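Local coordinates for DUF2235 domain-containing protein (Pseudomonas aeruginosa, PDB 4O5P) that is a type VI secretion effector, a phospholipase that probably hydrolyses membrane lipids with an alpha/beta-hydrolase catalytic domain, at residues N390-A394 / F655-D661. Sequence-based numbering, arbitrary orientation.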
ATOM      1  N   ASN A 390     -13.519   3.776 -16.101  1.00 18.39           N
ATOM      2  CA  ASN A 390     -13.758   4.173 -14.707  1.00 20.88           C
ATOM      3  C   ASN A 390     -13.690   5.687 -14.610  1.00 19.01           C
ATOM      4  O   ASN A 390     -12.720   6.287 -15.087  1.00 17.43           O
ATOM      5  CB  ASN A 390     -12.649   3.575 -13.826  1.00 23.68           C
ATOM      6  CG  ASN A 390     -13.128   3.185 -12.440  1.00 26.03           C
ATOM      7  OD1 ASN A 390     -14.032   3.804 -11.872  1.00 31.96           O
ATOM      8  ND2 ASN A 390     -12.515   2.142 -11.883  1.00 37.48           N
ATOM      9  N   GLN A 391     -14.731   6.306 -14.051  1.00 21.96           N
ATOM     10  CA  GLN A 391     -14.790   7.768 -13.898  1.00 18.16           C
ATOM     11  C   GLN A 391     -14.608   8.506 -15.217  1.00 20.31           C
ATOM     12  O   GLN A 391     -14.217   9.675 -15.225  1.00 17.07           O
ATOM     13  CB  GLN A 391     -13.736   8.253 -12.886  1.00 19.08           C
ATOM     14  CG  GLN A 391     -14.129   8.011 -11.425  1.00 21.96           C
ATOM     15  CD  GLN A 391     -13.059   8.422 -10.417  1.00 19.39           C
ATOM     16  OE1 GLN A 391     -11.913   8.718 -10.768  1.00 17.24           O
ATOM     17  NE2 GLN A 391     -13.433   8.422  -9.153  1.00 16.40           N
ATOM     18  N   GLY A 392     -14.868   7.816 -16.327  1.00 16.51           N
ATOM     19  CA  GLY A 392     -14.691   8.397 -17.644  1.00 18.15           C
ATOM     20  C   GLY A 392     -13.236   8.575 -18.034  1.00 18.64           C
ATOM     21  O   GLY A 392     -12.920   9.383 -18.915  1.00 15.68           O
ATOM     22  N   LYS A 393     -12.338   7.847 -17.365  1.00 17.13           N
ATOM     23  CA  LYS A 393     -10.932   7.897 -17.747  1.00 18.56           C
ATOM     24  C   LYS A 393     -10.613   6.684 -18.614  1.00 17.19           C
ATOM     25  O   LYS A 393     -11.186   5.623 -18.408  1.00 20.86           O
ATOM     26  CB  LYS A 393     -10.033   7.932 -16.516  1.00 16.79           C
ATOM     27  CG  LYS A 393     -10.505   8.881 -15.429  1.00 14.67           C
ATOM     28  CD  LYS A 393     -10.466  10.344 -15.840  1.00 15.04           C
ATOM     29  CE  LYS A 393     -11.262  11.183 -14.803  1.00 14.10           C
ATOM     30  NZ  LYS A 393     -10.786  12.607 -14.738  1.00 14.91           N
ATOM     31  N   ALA A 394      -9.704   6.852 -19.579  1.00 20.22           N
ATOM     32  CA  ALA A 394      -9.286   5.771 -20.474  1.00 16.41           C
ATOM     33  C   ALA A 394     -10.473   5.021 -21.075  1.00 21.95           C
ATOM     34  O   ALA A 394     -10.469   3.783 -21.155  1.00 18.38           O
ATOM     35  CB  ALA A 394      -8.362   4.814 -19.755  1.00 17.89           C
ATOM     36  N   PHE A 655      -5.743  15.577 -17.332  1.00 14.37           N
ATOM     37  CA  PHE A 655      -6.571  15.573 -16.108  1.00 15.80           C
ATOM     38  C   PHE A 655      -8.025  15.180 -16.348  1.00 15.62           C
ATOM     39  O   PHE A 655      -8.644  14.518 -15.493  1.00 15.37           O
ATOM     40  CB  PHE A 655      -6.491  16.908 -15.354  1.00 14.95           C
ATOM     41  CG  PHE A 655      -5.167  17.118 -14.674  1.00 15.70           C
ATOM     42  CD1 PHE A 655      -4.910  16.536 -13.440  1.00 14.26           C
ATOM     43  CD2 PHE A 655      -4.177  17.872 -15.276  1.00 15.60           C
ATOM     44  CE1 PHE A 655      -3.689  16.712 -12.807  1.00 13.51           C
ATOM     45  CE2 PHE A 655      -2.939  18.051 -14.650  1.00 18.36           C
ATOM     46  CZ  PHE A 655      -2.701  17.467 -13.412  1.00 16.59           C
ATOM     47  N   ASP A 656      -8.570  15.602 -17.489  1.00 15.34           N
ATOM     48  CA  ASP A 656      -9.922  15.199 -17.906  1.00 17.43           C
ATOM     49  C   ASP A 656     -10.104  13.687 -18.091  1.00 16.34           C
ATOM     50  O   ASP A 656     -11.040  13.109 -17.548  1.00 15.58           O
ATOM     51  CB  ASP A 656     -10.286  15.875 -19.224  1.00 16.25           C
ATOM     52  CG  ASP A 656     -10.730  17.316 -19.065  1.00 17.47           C
ATOM     53  OD1 ASP A 656     -10.593  17.916 -17.973  1.00 16.08           O
ATOM     54  OD2 ASP A 656     -11.210  17.864 -20.076  1.00 17.88           O
ATOM     55  N   GLU A 657      -9.212  13.063 -18.870  1.00 14.16           N
ATOM     56  CA  GLU A 657      -9.411  11.698 -19.361  1.00 15.71           C
ATOM     57  C   GLU A 657      -8.417  10.643 -18.838  1.00 16.01           C
ATOM     58  O   GLU A 657      -8.539   9.461 -19.159  1.00 19.17           O
ATOM     59  CB  GLU A 657      -9.398  11.680 -20.903  1.00 17.84           C
ATOM     60  CG  GLU A 657     -10.503  12.519 -21.553  1.00 17.44           C
ATOM     61  CD  GLU A 657     -10.531  12.362 -23.065  1.00 24.48           C
ATOM     62  OE1 GLU A 657      -9.516  11.922 -23.649  1.00 25.94           O
ATOM     63  OE2 GLU A 657     -11.578  12.665 -23.672  1.00 33.48           O
ATOM     64  N   GLN A 658      -7.439  11.050 -18.035  1.00 18.21           N
ATOM     65  CA  GLN A 658      -6.479  10.067 -17.498  1.00 15.30           C
ATOM     66  C   GLN A 658      -6.424  10.029 -15.969  1.00 15.69           C
ATOM     67  O   GLN A 658      -6.411   8.951 -15.379  1.00 17.06           O
ATOM     68  CB  GLN A 658      -5.089  10.298 -18.087  1.00 11.92           C
ATOM     69  CG  GLN A 658      -4.812   9.444 -19.347  1.00 13.18           C
ATOM     70  CD  GLN A 658      -5.543   9.919 -20.595  1.00 18.80           C
ATOM     71  OE1 GLN A 658      -5.721  11.119 -20.809  1.00 15.44           O
ATOM     72  NE2 GLN A 658      -5.962   8.971 -21.437  1.00 18.09           N
ATOM     73  N   VAL A 659      -6.444  11.206 -15.346  1.00 14.83           N
ATOM     74  CA  VAL A 659      -6.287  11.326 -13.905  1.00 14.73           C
ATOM     75  C   VAL A 659      -7.594  11.061 -13.170  1.00 13.17           C
ATOM     76  O   VAL A 659      -8.602  11.756 -13.380  1.00 12.78           O
ATOM     77  CB  VAL A 659      -5.721  12.708 -13.512  1.00 14.57           C
ATOM     78  CG1 VAL A 659      -5.678  12.872 -11.981  1.00 12.83           C
ATOM     79  CG2 VAL A 659      -4.320  12.893 -14.114  1.00 13.53           C
ATOM     80  N   HIS A 660      -7.573  10.066 -12.290  1.00 11.05           N
ATOM     81  CA  HIS A 660      -8.764   9.720 -11.505  1.00 13.64           C
ATOM     82  C   HIS A 660      -8.896  10.596 -10.268  1.00 13.99           C
ATOM     83  O   HIS A 660      -8.052  11.444 -10.004  1.00 13.47           O
ATOM     84  CB  HIS A 660      -8.775   8.240 -11.109  1.00 12.70           C
ATOM     85  CG  HIS A 660      -8.970   7.308 -12.264  1.00 13.02           C
ATOM     86  ND1 HIS A 660      -7.993   7.090 -13.218  1.00 14.42           N
ATOM     87  CD2 HIS A 660     -10.028   6.543 -12.625  1.00 16.24           C
ATOM     88  CE1 HIS A 660      -8.444   6.220 -14.109  1.00 17.08           C
ATOM     89  NE2 HIS A 660      -9.678   5.877 -13.774  1.00 16.09           N
ATOM     90  N   ASP A 661      -9.977  10.398  -9.525  1.00 14.38           N
ATOM     91  CA  ASP A 661     -10.244  11.216  -8.358  1.00 14.16           C
ATOM     92  C   ASP A 661     -10.529  10.229  -7.252  1.00 15.39           C
ATOM     93  O   ASP A 661     -11.656   9.746  -7.099  1.00 16.65           O
ATOM     94  CB  ASP A 661     -11.453  12.128  -8.610  1.00 13.68           C
ATOM     95  CG  ASP A 661     -11.678  13.138  -7.490  1.00 16.90           C
ATOM     96  OD1 ASP A 661     -11.342  12.843  -6.323  1.00 18.32           O
ATOM     97  OD2 ASP A 661     -12.212  14.236  -7.762  1.00 16.37           O
TER
HETATM   98  O   HOH W   1     -10.088   4.569 -16.114  1.00 17.46           O
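Lys393 reaches into the C-terminal end of helix 649-657 and puts its ammonium group among three backbone carbonyls. NZ lies 2.7 Å from Val659 O, 2.9 Å from Asp656 O and 3.0 Å from Phe655 O, and donates a hydrogen bond to each. The three are not approached alike: Phe655 O is met in its carbonyl plane, whereas at Asp656 O the donor stands 60° out of that carbonyl's plane. With chi1 of Lys393 at -44°, CG sits beside the backbone N and over the imidazole of His660; the bend at chi2 then turns the rest of the chain toward the carbonyls. That CH-pi contact is nearly centred, with CG 3.5 Å from the ring centroid and 9° off its normal. Beside it the backbones are joined directly, Ala394 N donating to Glu657 O at 2.9 Å. Gln391, extended beyond CG, grips Asp661 by both ends of its amide: OE1 accepts from Asp661 N at 2.8 Å, and NE2 donates to Asp661 O, which lies close to the amide plane.

A water in the ring plane bridges His660 NE2 (2.7 Å) to Lys393 O and belongs to this tight part; ND1 is hydrogen-bonded to Asp381 and the ring stacks with Tyr386. The looser side lies at two partly exposed residues, Asn390, whose CB meets the ring edge, and Glu657, whose carboxylate turns off to a salt bridge with Arg456. The contact ties the loop between helices 379-383 and 403-416, in the catalytic family region, to a helix of the C-terminal one. Three carbonyls, two of them from the last turn at the negative end of the helix dipole, should favour a charged lysine and compensate for burying its amine.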